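Local coordinates for immunoglobulin-like protein (Pseudomonas aeruginosa, PDB 3N6Y), which is of unknown function but has an immunoglobulin-like beta fold, probably of the E-set type, and probably carries a signal peptide when first made, at residues I12-F17 with I38-E43; V44-G49 with V113-W118; T69-T74 with M121-D126; E117-V122 with L129-F134. All coordinates share one frame; numbering follows the deposited sequence. Where two conformers were deposited one is given.

Contact 1 (I12-F17 with I38-E43)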
loop_
_atom_site.group_PDB
_atom_site.type_symbol
_atom_site.label_atom_id
_atom_site.label_comp_id
_atom_site.label_asym_id
_atom_site.label_seq_id
_atom_site.Cartn_x
_atom_site.Cartn_y
_atom_site.Cartn_z
ATOM N N ILE A 12 -6.485 10.221 3.772
ATOM C CA ILE A 12 -5.495 9.198 3.462
ATOM C C ILE A 12 -4.102 9.825 3.566
ATOM O O ILE A 12 -3.828 10.859 2.962
ATOM C CB ILE A 12 -5.714 8.607 2.060
ATOM C CG1 ILE A 12 -7.054 7.820 2.013
ATOM C CG2 ILE A 12 -4.575 7.703 1.712
ATOM C CD1 ILE A 12 -7.810 8.057 0.729
ATOM N N GLU A 13 -3.204 9.240 4.331
ATOM C CA GLU A 13 -1.831 9.734 4.340
ATOM C C GLU A 13 -1.125 9.055 3.182
ATOM O O GLU A 13 -1.359 7.870 2.925
ATOM C CB GLU A 13 -1.123 9.351 5.633
ATOM C CG GLU A 13 -1.813 9.856 6.894
ATOM C CD GLU A 13 -1.180 9.296 8.167
ATOM O OE1 GLU A 13 -0.129 9.831 8.569
ATOM O OE2 GLU A 13 -1.725 8.305 8.727
ATOM N N TYR A 14 -0.204 9.750 2.544
ATOM C CA TYR A 14 0.561 9.108 1.477
ATOM C C TYR A 14 1.946 9.716 1.368
ATOM O O TYR A 14 2.122 10.927 1.619
ATOM C CB TYR A 14 -0.164 9.203 0.140
ATOM C CG TYR A 14 -0.261 10.578 -0.372
ATOM C CD1 TYR A 14 0.776 11.119 -1.151
ATOM C CD2 TYR A 14 -1.342 11.403 -0.041
ATOM C CE1 TYR A 14 0.716 12.381 -1.622
ATOM C CE2 TYR A 14 -1.414 12.690 -0.503
ATOM C CZ TYR A 14 -0.389 13.183 -1.289
ATOM O OH TYR A 14 -0.516 14.471 -1.720
ATOM N N GLY A 15 2.905 8.907 0.934
ATOM C CA GLY A 15 4.279 9.348 0.781
ATOM C C GLY A 15 5.348 8.385 1.218
ATOM O O GLY A 15 5.165 7.175 1.113
ATOM N N VAL A 16 6.467 8.932 1.678
ATOM C CA VAL A 16 7.642 8.200 2.074
ATOM C C VAL A 16 7.616 8.029 3.598
ATOM O O VAL A 16 7.506 9.026 4.342
ATOM C CB VAL A 16 8.959 8.876 1.593
ATOM C CG1 VAL A 16 10.190 8.155 2.211
ATOM C CG2 VAL A 16 9.051 8.883 0.059
ATOM N N PHE A 17 7.732 6.777 4.030
ATOM C CA PHE A 17 7.733 6.373 5.455
ATOM C C PHE A 17 9.099 6.619 6.016
ATOM O O PHE A 17 10.112 6.244 5.416
ATOM C CB PHE A 17 7.369 4.905 5.633
ATOM C CG PHE A 17 5.898 4.611 5.446
ATOM C CD1 PHE A 17 5.278 4.785 4.217
ATOM C CD2 PHE A 17 5.135 4.108 6.496
ATOM C CE1 PHE A 17 3.911 4.479 4.041
ATOM C CE2 PHE A 17 3.781 3.813 6.331
ATOM C CZ PHE A 17 3.170 3.996 5.100
ATOM N N ILE A 38 5.158 9.913 7.973
ATOM C CA ILE A 38 5.106 9.895 6.498
ATOM C C ILE A 38 5.305 11.312 5.932
ATOM O O ILE A 38 4.575 12.256 6.301
ATOM C CB ILE A 38 3.759 9.298 5.988
ATOM C CG1 ILE A 38 3.561 7.864 6.460
ATOM C CG2 ILE A 38 3.646 9.429 4.428
ATOM C CD1 ILE A 38 2.122 7.410 6.276
ATOM N N GLN A 39 6.315 11.469 5.070
ATOM C CA GLN A 39 6.574 12.720 4.355
ATOM C C GLN A 39 5.666 12.701 3.129
ATOM O O GLN A 39 5.772 11.816 2.272
ATOM C CB GLN A 39 8.042 12.811 3.946
ATOM C CG GLN A 39 8.508 14.178 3.473
ATOM C CD GLN A 39 10.022 14.249 3.364
ATOM O OE1 GLN A 39 10.669 15.076 4.008
ATOM N NE2 GLN A 39 10.597 13.340 2.599
ATOM N N GLN A 40 4.741 13.639 3.081
ATOM C CA GLN A 40 3.706 13.597 2.055
ATOM C C GLN A 40 4.282 13.950 0.708
ATOM O O GLN A 40 4.756 15.072 0.526
ATOM C CB GLN A 40 2.575 14.578 2.384
ATOM C CG GLN A 40 1.453 14.495 1.348
ATOM C CD GLN A 40 0.218 15.281 1.730
ATOM O OE1 GLN A 40 -0.546 14.877 2.594
ATOM N NE2 GLN A 40 -0.015 16.368 1.023
ATOM N N THR A 41 4.233 13.006 -0.233
ATOM C CA THR A 41 4.739 13.239 -1.580
ATOM C C THR A 41 4.299 12.111 -2.503
ATOM O O THR A 41 4.027 10.999 -2.004
ATOM C CB THR A 41 6.291 13.280 -1.590
ATOM O OG1 THR A 41 6.710 13.671 -2.902
ATOM C CG2 THR A 41 6.866 11.921 -1.234
ATOM N N THR A 42 4.283 12.397 -3.810
ATOM C CA THR A 42 4.170 11.358 -4.830
ATOM C C THR A 42 5.487 11.058 -5.517
ATOM O O THR A 42 5.551 10.147 -6.366
ATOM C CB THR A 42 3.109 11.723 -5.893
ATOM O OG1 THR A 42 3.353 13.030 -6.464
ATOM C CG2 THR A 42 1.726 11.634 -5.225
ATOM N N GLU A 43 6.538 11.753 -5.087
ATOM C CA GLU A 43 7.865 11.629 -5.685
ATOM C C GLU A 43 8.759 10.824 -4.750
ATOM O O GLU A 43 9.058 11.222 -3.637
ATOM C CB GLU A 43 8.454 13.011 -5.979
ATOM C CG GLU A 43 7.690 13.795 -7.016
ATOM C CD GLU A 43 7.849 13.225 -8.424
ATOM O OE1 GLU A 43 8.895 12.574 -8.722
ATOM O OE2 GLU A 43 6.932 13.434 -9.249
HETATM O O HOH W 1 0.369 12.211 3.864
#
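Val16 and Gln39 form an antiparallel hydrogen-bonded pair, Val16 N to Gln39 O at 3.0 Å and Gln39 N to Val16 O at 2.8 Å, and next to them Phe17 and Ile38 make a non-hydrogen-bonded pair. On the Phe17 side of this two-stranded ribbon Ile38 lies alongside the ring: CG1 stands over the ring centre, 3.9 Å from the centroid in a CH-pi contact, while CD1 reaches past it to Phe17 CZ and to Glu13 CB. Ile38 CG2 rests on the Tyr14 carbonyl group. Gln40 lays its aliphatic chain over one face of the Tyr14 ring, CG offset toward the rim and 3.5 Å from Tyr14 CZ, its amide 15° from the ring plane. A water accepts from Tyr14 N and donates to Gln40 OE1. At Gly15, where the chain turns its corner between strands 13-14 and 16-17, CA makes close CA-H...O contacts to Gln39 O and Thr41 O, 3.2 Å each. At the far end Thr41 OG1 accepts a hydrogen bond from Glu43 N at 2.9 Å, an ST turn. Two firm backbone bonds thus hold the ribbon beside softer contacts, and Thr41 O is buried with no hydrogen-bond partner in the model.

Contact 2 (V44-G49 with V113-W118)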
loop_
_atom_site.group_PDB
_atom_site.type_symbol
_atom_site.label_atom_id
_atom_site.label_comp_id
_atom_site.label_asym_id
_atom_site.label_seq_id
_atom_site.Cartn_x
_atom_site.Cartn_y
_atom_site.Cartn_z
ATOM N N VAL A 44 9.153 9.653 -5.218
ATOM C CA VAL A 44 9.849 8.664 -4.413
ATOM C C VAL A 44 11.255 8.408 -4.953
ATOM O O VAL A 44 11.394 8.070 -6.121
ATOM C CB VAL A 44 9.032 7.385 -4.417
ATOM C CG1 VAL A 44 9.760 6.251 -3.692
ATOM C CG2 VAL A 44 7.639 7.610 -3.776
ATOM N N PRO A 45 12.291 8.515 -4.098
ATOM C CA PRO A 45 13.659 8.209 -4.582
ATOM C C PRO A 45 13.878 6.758 -4.967
ATOM O O PRO A 45 13.480 5.852 -4.216
ATOM C CB PRO A 45 14.563 8.539 -3.381
ATOM C CG PRO A 45 13.746 9.202 -2.401
ATOM C CD PRO A 45 12.283 8.906 -2.686
ATOM N N ALA A 46 14.577 6.551 -6.081
ATOM C CA ALA A 46 14.925 5.225 -6.571
ATOM C C ALA A 46 16.171 4.796 -5.824
ATOM O O ALA A 46 17.282 4.714 -6.391
ATOM C CB ALA A 46 15.166 5.241 -8.073
ATOM N N LYS A 47 15.987 4.560 -4.539
ATOM C CA LYS A 47 17.090 4.203 -3.629
ATOM C C LYS A 47 16.702 3.062 -2.705
ATOM O O LYS A 47 15.624 3.058 -2.120
ATOM C CB LYS A 47 17.493 5.436 -2.818
ATOM C CG LYS A 47 18.059 6.543 -3.710
ATOM C CD LYS A 47 18.408 7.872 -3.005
ATOM C CE LYS A 47 19.843 7.896 -2.538
ATOM N NZ LYS A 47 20.187 9.198 -1.878
ATOM N N LEU A 48 17.593 2.079 -2.561
ATOM C CA LEU A 48 17.397 0.985 -1.597
ATOM C C LEU A 48 17.061 1.512 -0.211
ATOM O O LEU A 48 17.685 2.470 0.269
ATOM C CB LEU A 48 18.678 0.117 -1.491
ATOM C CG LEU A 48 18.940 -1.052 -2.413
ATOM C CD1 LEU A 48 20.246 -1.710 -1.980
ATOM C CD2 LEU A 48 17.778 -2.084 -2.437
ATOM N N GLY A 49 16.113 0.862 0.453
ATOM C CA GLY A 49 15.714 1.207 1.789
ATOM C C GLY A 49 14.547 2.177 1.824
ATOM O O GLY A 49 14.032 2.466 2.868
ATOM N N VAL A 113 14.170 -1.750 -7.197
ATOM C CA VAL A 113 14.302 -0.323 -7.472
ATOM C C VAL A 113 14.101 -0.104 -8.951
ATOM O O VAL A 113 15.061 -0.142 -9.717
ATOM C CB VAL A 113 15.708 0.215 -7.037
ATOM C CG1 VAL A 113 15.827 1.753 -7.320
ATOM C CG2 VAL A 113 16.032 -0.154 -5.557
ATOM N N VAL A 114 12.842 0.115 -9.344
ATOM C CA VAL A 114 12.498 0.283 -10.742
ATOM C C VAL A 114 11.841 1.633 -10.950
ATOM O O VAL A 114 10.780 1.949 -10.369
ATOM C CB VAL A 114 11.546 -0.828 -11.221
ATOM C CG1 VAL A 114 11.187 -0.633 -12.713
ATOM C CG2 VAL A 114 12.162 -2.193 -10.969
ATOM N N LYS A 115 12.504 2.455 -11.760
ATOM C CA LYS A 115 12.015 3.798 -12.029
ATOM C C LYS A 115 10.739 3.740 -12.845
ATOM O O LYS A 115 10.562 2.845 -13.686
ATOM C CB LYS A 115 13.088 4.641 -12.760
ATOM C CG LYS A 115 14.291 4.878 -11.890
ATOM C CD LYS A 115 15.384 5.712 -12.573
ATOM C CE LYS A 115 16.618 5.751 -11.659
ATOM N NZ LYS A 115 17.897 6.182 -12.303
ATOM N N GLY A 116 9.850 4.688 -12.573
ATOM C CA GLY A 116 8.600 4.841 -13.310
ATOM C C GLY A 116 7.408 4.970 -12.369
ATOM O O GLY A 116 7.561 5.245 -11.171
ATOM N N GLU A 117 6.216 4.742 -12.898
ATOM C CA GLU A 117 4.982 4.903 -12.115
ATOM C C GLU A 117 4.599 3.599 -11.397
ATOM O O GLU A 117 4.499 2.532 -12.030
ATOM C CB GLU A 117 3.822 5.368 -13.014
ATOM C CG GLU A 117 2.461 5.326 -12.302
ATOM C CD GLU A 117 1.388 6.180 -12.954
ATOM O OE1 GLU A 117 1.694 6.900 -13.943
ATOM O OE2 GLU A 117 0.237 6.161 -12.465
ATOM N N TRP A 118 4.354 3.698 -10.080
ATOM C CA TRP A 118 3.847 2.645 -9.246
ATOM C C TRP A 118 2.492 3.151 -8.739
ATOM O O TRP A 118 2.376 4.270 -8.178
ATOM C CB TRP A 118 4.756 2.432 -8.050
ATOM C CG TRP A 118 6.097 1.875 -8.373
ATOM C CD1 TRP A 118 7.094 2.455 -9.121
ATOM C CD2 TRP A 118 6.609 0.660 -7.888
ATOM N NE1 TRP A 118 8.197 1.623 -9.112
ATOM C CE2 TRP A 118 7.921 0.518 -8.370
ATOM C CE3 TRP A 118 6.076 -0.334 -7.094
ATOM C CZ2 TRP A 118 8.699 -0.600 -8.086
ATOM C CZ3 TRP A 118 6.836 -1.474 -6.808
ATOM C CH2 TRP A 118 8.142 -1.574 -7.297
#
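Ala46 is the first residue of 44-49 to touch 113-118, at the centre of an inverse gamma turn in the loop after strand 43-44. Its CB points toward the other segment and sits 3.6 Å from Val113 CG1; Val113 CG1 also lies 3.4 Å from Ala46 C, against the flat of the peptide. Val113 has CG1 anti to its backbone N (chi1 -179°), which carries that methyl to Ala46 and leaves CG2 for the residues further on. Lys115 comes to Ala46 CB from another direction, with CG and CE of its extended chain each 3.9 Å away. Here the loop between strands 43-44 and 51-59 of the immunoglobulin-like fold meets the loop leading into strand 116-124 near the surface, through apolar groups and the aliphatic part of Lys115, with no hydrogen bond across. The CB of Lys47 points away, and its carbonyl O is taken by Thr50 OG1. At Leu48 the side chain crosses Val113 at about a right angle, CD2 meeting Val113 CG2 at 4.1 Å. Within 113-118, Trp118 NE1 donates to Val114 O at 2.9 Å, nearly straight at 173° and in the plane of the indole.

Contact 3 (T69-T74 with M121-D126)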
loop_
_atom_site.group_PDB
_atom_site.type_symbol
_atom_site.label_atom_id
_atom_site.label_comp_id
_atom_site.label_asym_id
_atom_site.label_seq_id
_atom_site.Cartn_x
_atom_site.Cartn_y
_atom_site.Cartn_z
ATOM N N THR A 69 -7.702 -6.512 -0.711
ATOM C CA THR A 69 -6.739 -6.857 -1.761
ATOM C C THR A 69 -5.889 -5.589 -1.991
ATOM O O THR A 69 -6.402 -4.517 -2.395
ATOM C CB THR A 69 -7.410 -7.273 -3.071
ATOM O OG1 THR A 69 -8.252 -8.423 -2.871
ATOM C CG2 THR A 69 -6.341 -7.671 -4.117
ATOM N N LEU A 70 -4.589 -5.709 -1.731
ATOM C CA LEU A 70 -3.640 -4.624 -2.007
ATOM C C LEU A 70 -3.018 -4.921 -3.361
ATOM O O LEU A 70 -2.243 -5.891 -3.498
ATOM C CB LEU A 70 -2.525 -4.508 -0.959
ATOM C CG LEU A 70 -2.786 -3.950 0.447
ATOM C CD1 LEU A 70 -4.030 -4.583 1.115
ATOM C CD2 LEU A 70 -1.583 -4.227 1.331
ATOM N N LEU A 71 -3.355 -4.101 -4.334
ATOM C CA LEU A 71 -2.936 -4.304 -5.725
ATOM C C LEU A 71 -1.863 -3.292 -6.020
ATOM O O LEU A 71 -2.126 -2.110 -6.099
ATOM C CB LEU A 71 -4.095 -4.102 -6.689
ATOM C CG LEU A 71 -3.686 -4.265 -8.157
ATOM C CD1 LEU A 71 -3.194 -5.751 -8.422
ATOM C CD2 LEU A 71 -4.838 -3.862 -9.080
ATOM N N TYR A 72 -0.621 -3.752 -6.149
ATOM C CA TYR A 72 0.475 -2.889 -6.526
ATOM C C TYR A 72 0.733 -3.056 -8.011
ATOM O O TYR A 72 1.044 -4.156 -8.448
ATOM C CB TYR A 72 1.762 -3.338 -5.829
ATOM C CG TYR A 72 1.757 -3.391 -4.300
ATOM C CD1 TYR A 72 1.120 -4.399 -3.604
ATOM C CD2 TYR A 72 2.382 -2.389 -3.562
ATOM C CE1 TYR A 72 1.117 -4.431 -2.221
ATOM C CE2 TYR A 72 2.394 -2.430 -2.176
ATOM C CZ TYR A 72 1.772 -3.422 -1.524
ATOM O OH TYR A 72 1.813 -3.455 -0.125
ATOM N N LEU A 73 0.566 -2.003 -8.782
ATOM C CA LEU A 73 0.996 -2.013 -10.176
ATOM C C LEU A 73 2.369 -1.326 -10.274
ATOM O O LEU A 73 2.552 -0.184 -9.803
ATOM C CB LEU A 73 -0.031 -1.273 -11.025
ATOM C CG LEU A 73 -1.427 -1.871 -11.123
ATOM C CD1 LEU A 73 -2.338 -0.896 -12.010
ATOM C CD2 LEU A 73 -1.387 -3.253 -11.744
ATOM N N THR A 74 3.295 -1.997 -10.950
ATOM C CA THR A 74 4.688 -1.605 -10.985
ATOM C C THR A 74 5.117 -1.376 -12.429
ATOM O O THR A 74 4.394 -1.779 -13.344
ATOM C CB THR A 74 5.627 -2.632 -10.330
ATOM O OG1 THR A 74 5.998 -3.634 -11.289
ATOM C CG2 THR A 74 4.959 -3.328 -9.148
HETATM N N MSE A 121 -3.180 0.439 -4.974
HETATM C CA MSE A 121 -4.638 0.453 -4.908
HETATM C C MSE A 121 -5.092 -0.521 -3.860
HETATM O O MSE A 121 -4.716 -1.696 -3.898
HETATM C CB MSE A 121 -5.226 0.092 -6.297
HETATM C CG MSE A 121 -4.714 0.973 -7.406
HETATM SE SE MSE A 121 -5.388 0.327 -9.135
HETATM C CE MSE A 121 -7.053 1.388 -9.154
ATOM N N VAL A 122 -5.892 -0.025 -2.906
ATOM C CA VAL A 122 -6.540 -0.853 -1.913
ATOM C C VAL A 122 -8.001 -1.105 -2.276
ATOM O O VAL A 122 -8.786 -0.185 -2.374
ATOM C CB VAL A 122 -6.570 -0.193 -0.489
ATOM C CG1 VAL A 122 -7.120 -1.226 0.534
ATOM C CG2 VAL A 122 -5.242 0.290 -0.100
ATOM N N PHE A 123 -8.320 -2.399 -2.444
ATOM C CA PHE A 123 -9.685 -2.831 -2.753
ATOM C C PHE A 123 -10.266 -3.678 -1.633
ATOM O O PHE A 123 -9.536 -4.436 -0.931
ATOM C CB PHE A 123 -9.683 -3.734 -3.992
ATOM C CG PHE A 123 -9.374 -3.024 -5.266
ATOM C CD1 PHE A 123 -8.067 -2.855 -5.749
ATOM C CD2 PHE A 123 -10.397 -2.542 -6.023
ATOM C CE1 PHE A 123 -7.824 -2.181 -6.949
ATOM C CE2 PHE A 123 -10.145 -1.839 -7.228
ATOM C CZ PHE A 123 -8.861 -1.694 -7.679
ATOM N N GLN A 124 -11.597 -3.660 -1.518
ATOM C CA GLN A 124 -12.290 -4.754 -0.809
ATOM C C GLN A 124 -13.190 -5.411 -1.865
ATOM O O GLN A 124 -14.186 -4.759 -2.304
ATOM C CB GLN A 124 -13.110 -4.232 0.361
ATOM C CG GLN A 124 -13.737 -5.373 1.116
ATOM C CD GLN A 124 -14.719 -4.965 2.190
ATOM O OE1 GLN A 124 -15.537 -4.055 2.016
ATOM N NE2 GLN A 124 -14.673 -5.693 3.320
ATOM N N GLY A 125 -12.854 -6.635 -2.296
ATOM C CA GLY A 125 -13.551 -7.231 -3.431
ATOM C C GLY A 125 -13.333 -6.345 -4.645
ATOM O O GLY A 125 -12.189 -5.991 -4.949
ATOM N N ASP A 126 -14.416 -5.957 -5.337
ATOM C CA ASP A 126 -14.332 -5.090 -6.489
ATOM C C ASP A 126 -14.242 -3.585 -6.195
ATOM O O ASP A 126 -14.059 -2.771 -7.132
ATOM C CB ASP A 126 -15.567 -5.296 -7.387
ATOM C CG ASP A 126 -15.683 -6.682 -8.011
ATOM O OD1 ASP A 126 -14.749 -7.512 -7.909
ATOM O OD2 ASP A 126 -16.795 -6.946 -8.592
HETATM O O HOH W 2 -10.672 -8.160 -1.463
#
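Leu71 CD2 touches two side chains of the neighbouring strand, 4.0 Å from Phe123 CE1 and 4.2 Å from SE of Met121, which is modelled as selenomethionine. These three side chains share one face of an antiparallel pair, strand 68-74 against strand 116-124, in the six-stranded mixed sheet of the immunoglobulin-like fold. The side chain of Leu71 runs at a slant to that of Phe123, meeting the ring obliquely. Leu73 brings CD1 to the selenium from further along the strand, a looser approach. On the other face, Leu70 and Val122 face each other in a non-hydrogen-bonded pair; both also touch Met103 of strand 101-106, so this face turns into the body of the protein.

Flanking that pair are two hydrogen-bonded ones. Leu71 N donates to Met121 O at 2.8 Å, nearly along the C=O axis, and Met121 N returns a bond to Leu71 O. Thr69 and Phe123 exchange bonds in the same way, Phe123 N reaching Thr69 O at 2.9 Å. The axes of strand segments 69-74 and 121-124 run 150° apart, consistent with sheet twist. Past Gln124 the strand gives way to a loop, and there a single water bridges the two segments, accepting from Gly125 N at 2.8 Å and sitting 2.8 Å from Thr69 OG1.

Contact 4 (E117-V122 with L129-F134)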
loop_
_atom_site.group_PDB
_atom_site.type_symbol
_atom_site.label_atom_id
_atom_site.label_comp_id
_atom_site.label_asym_id
_atom_site.label_seq_id
_atom_site.Cartn_x
_atom_site.Cartn_y
_atom_site.Cartn_z
ATOM N N GLU A 117 6.216 4.742 -12.898
ATOM C CA GLU A 117 4.982 4.903 -12.115
ATOM C C GLU A 117 4.599 3.599 -11.397
ATOM O O GLU A 117 4.499 2.532 -12.030
ATOM C CB GLU A 117 3.822 5.368 -13.014
ATOM C CG GLU A 117 2.461 5.326 -12.302
ATOM C CD GLU A 117 1.388 6.180 -12.954
ATOM O OE1 GLU A 117 1.694 6.900 -13.943
ATOM O OE2 GLU A 117 0.237 6.161 -12.465
ATOM N N TRP A 118 4.354 3.698 -10.080
ATOM C CA TRP A 118 3.847 2.645 -9.246
ATOM C C TRP A 118 2.492 3.151 -8.739
ATOM O O TRP A 118 2.376 4.270 -8.178
ATOM C CB TRP A 118 4.756 2.432 -8.050
ATOM C CG TRP A 118 6.097 1.875 -8.373
ATOM C CD1 TRP A 118 7.094 2.455 -9.121
ATOM C CD2 TRP A 118 6.609 0.660 -7.888
ATOM N NE1 TRP A 118 8.197 1.623 -9.112
ATOM C CE2 TRP A 118 7.921 0.518 -8.370
ATOM C CE3 TRP A 118 6.076 -0.334 -7.094
ATOM C CZ2 TRP A 118 8.699 -0.600 -8.086
ATOM C CZ3 TRP A 118 6.836 -1.474 -6.808
ATOM C CH2 TRP A 118 8.142 -1.574 -7.297
ATOM N N ARG A 119 1.471 2.371 -9.016
ATOM C CA ARG A 119 0.116 2.698 -8.633
ATOM C C ARG A 119 -0.302 1.675 -7.581
ATOM O O ARG A 119 -0.358 0.481 -7.860
ATOM C CB ARG A 119 -0.796 2.702 -9.889
ATOM C CG ARG A 119 -2.300 2.869 -9.599
ATOM C CD ARG A 119 -3.146 2.893 -10.881
ATOM N NE ARG A 119 -4.484 3.453 -10.715
ATOM C CZ ARG A 119 -5.405 3.511 -11.685
ATOM N NH1 ARG A 119 -5.154 3.028 -12.906
ATOM N NH2 ARG A 119 -6.585 4.094 -11.448
ATOM N N LEU A 120 -0.590 2.146 -6.362
ATOM C CA LEU A 120 -0.965 1.315 -5.216
ATOM C C LEU A 120 -2.441 1.518 -4.954
ATOM O O LEU A 120 -2.914 2.667 -4.834
ATOM C CB LEU A 120 -0.163 1.760 -3.982
ATOM C CG LEU A 120 1.228 1.095 -3.830
ATOM C CD1 LEU A 120 2.109 1.253 -5.071
ATOM C CD2 LEU A 120 1.945 1.683 -2.640
HETATM N N MSE A 121 -3.180 0.439 -4.974
HETATM C CA MSE A 121 -4.638 0.453 -4.908
HETATM C C MSE A 121 -5.092 -0.521 -3.860
HETATM O O MSE A 121 -4.716 -1.696 -3.898
HETATM C CB MSE A 121 -5.226 0.092 -6.297
HETATM C CG MSE A 121 -4.714 0.973 -7.406
HETATM SE SE MSE A 121 -5.388 0.327 -9.135
HETATM C CE MSE A 121 -7.053 1.388 -9.154
ATOM N N VAL A 122 -5.892 -0.025 -2.906
ATOM C CA VAL A 122 -6.540 -0.853 -1.913
ATOM C C VAL A 122 -8.001 -1.105 -2.276
ATOM O O VAL A 122 -8.786 -0.185 -2.374
ATOM C CB VAL A 122 -6.570 -0.193 -0.489
ATOM C CG1 VAL A 122 -7.120 -1.226 0.534
ATOM C CG2 VAL A 122 -5.242 0.290 -0.100
ATOM N N LEU A 129 -11.067 1.343 -2.230
ATOM C CA LEU A 129 -11.152 2.177 -1.046
ATOM C C LEU A 129 -10.213 3.414 -1.167
ATOM O O LEU A 129 -10.570 4.543 -0.766
ATOM C CB LEU A 129 -10.779 1.347 0.172
ATOM C CG LEU A 129 -11.841 0.310 0.516
ATOM C CD1 LEU A 129 -11.349 -0.649 1.574
ATOM C CD2 LEU A 129 -13.162 1.034 0.975
ATOM N N ALA A 130 -8.999 3.188 -1.668
ATOM C CA ALA A 130 -7.986 4.240 -1.760
ATOM C C ALA A 130 -6.954 3.919 -2.827
ATOM O O ALA A 130 -6.672 2.745 -3.057
ATOM C CB ALA A 130 -7.317 4.461 -0.413
ATOM N N GLU A 131 -6.389 4.954 -3.421
ATOM C CA GLU A 131 -5.306 4.749 -4.401
ATOM C C GLU A 131 -4.368 5.915 -4.432
ATOM O O GLU A 131 -4.794 7.064 -4.176
ATOM C CB GLU A 131 -5.872 4.482 -5.811
ATOM C CG GLU A 131 -6.358 5.674 -6.590
ATOM C CD GLU A 131 -6.696 5.273 -8.020
ATOM O OE1 GLU A 131 -5.824 4.631 -8.667
ATOM O OE2 GLU A 131 -7.793 5.622 -8.487
ATOM N N LYS A 132 -3.113 5.638 -4.784
ATOM C CA LYS A 132 -2.151 6.664 -5.062
ATOM C C LYS A 132 -1.132 6.188 -6.069
ATOM O O LYS A 132 -0.689 5.012 -5.998
ATOM C CB LYS A 132 -1.406 7.101 -3.790
ATOM C CG LYS A 132 -1.024 8.575 -3.807
ATOM C CD LYS A 132 -2.257 9.502 -3.582
ATOM C CE LYS A 132 -1.910 10.914 -3.718
ATOM N NZ LYS A 132 -3.077 11.840 -3.751
ATOM N N SER A 133 -0.777 7.138 -6.960
ATOM C CA SER A 133 0.250 6.930 -8.002
ATOM C C SER A 133 1.532 7.615 -7.565
ATOM O O SER A 133 1.500 8.833 -7.287
ATOM C CB SER A 133 -0.224 7.455 -9.361
ATOM O OG SER A 133 -1.254 6.607 -9.843
ATOM N N PHE A 134 2.632 6.854 -7.514
ATOM C CA PHE A 134 3.970 7.386 -7.183
ATOM C C PHE A 134 4.932 7.322 -8.366
ATOM O O PHE A 134 4.917 6.340 -9.101
ATOM C CB PHE A 134 4.578 6.626 -6.043
ATOM C CG PHE A 134 3.738 6.646 -4.823
ATOM C CD1 PHE A 134 3.926 7.600 -3.856
ATOM C CD2 PHE A 134 2.768 5.632 -4.607
ATOM C CE1 PHE A 134 3.151 7.603 -2.724
ATOM C CE2 PHE A 134 1.986 5.644 -3.486
ATOM C CZ PHE A 134 2.179 6.621 -2.545
#
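Phe134 and Leu120 meet on the packed face of this pair of strands, Leu120 CD2 lying 4.1 Å from Phe134 CE2, with the two side chains crossing at about a right angle. Val122 and Ala130 continue the same face and both touch Met54 of strand 51-59, while Phe134 sets its ring edge-to-face with Phe52, so strand 51-59 packs against this face. The backbone bonds of the Trp118–Phe134 and Leu120–Lys132 pairs are close to straight: Phe134 N reaches Trp118 O at 2.7 Å, and Leu120 and Lys132 exchange a pair in the next hydrogen-bonded position. The two strands form a beta hairpin, and toward its turn the regular pairing breaks at a classic beta bulge. Leu129 and Ala130 both face Val122, whose O takes a firm bond from Leu129 N at 2.7 Å and a weak one from Ala130 N at 3.5 Å.

The opposite face mixes partly exposed polar side chains with the buried Met121. Arg119 grips Glu131 side-on with two nitrogens, both on OE1: NE at 2.7 Å and NH2 at 2.9 Å, the latter on the syn lone pair. Guanidinium and carboxylate are nearly coplanar, 3° apart. The side chain of Glu131 lies beside that of Met121, whose CE comes within 3.5 Å of Glu131 OE1. Near the start of strand 116-124 the extended side chain of Glu117 brings OE2 to 3.0 Å from Ser133 OG.

Contacts 3 and 4 are the two sides of strand 116-124: they share Met121 and Val122, their centres lie 8 Å apart, and Leu73 N to Arg119 O at 2.8 Å, a probable hydrogen bond, carries the pairing from one into the other. Contact 2 takes up the start of the same strand, shares Glu117 and Trp118 with contact 4, and packs Trp118 CZ3 3.5 Å from Thr74 CG2. Contact 1 lies across the chain's centre from contact 3, about 18 Å between centres. It reaches contact 2 at Pro45 CD, 4.2 Å from Val16 CG2, and contact 4 through Thr41 O, 3.6 Å from Phe134 CE1, and through Tyr14, whose ring makes a cation-pi contact with Lys132.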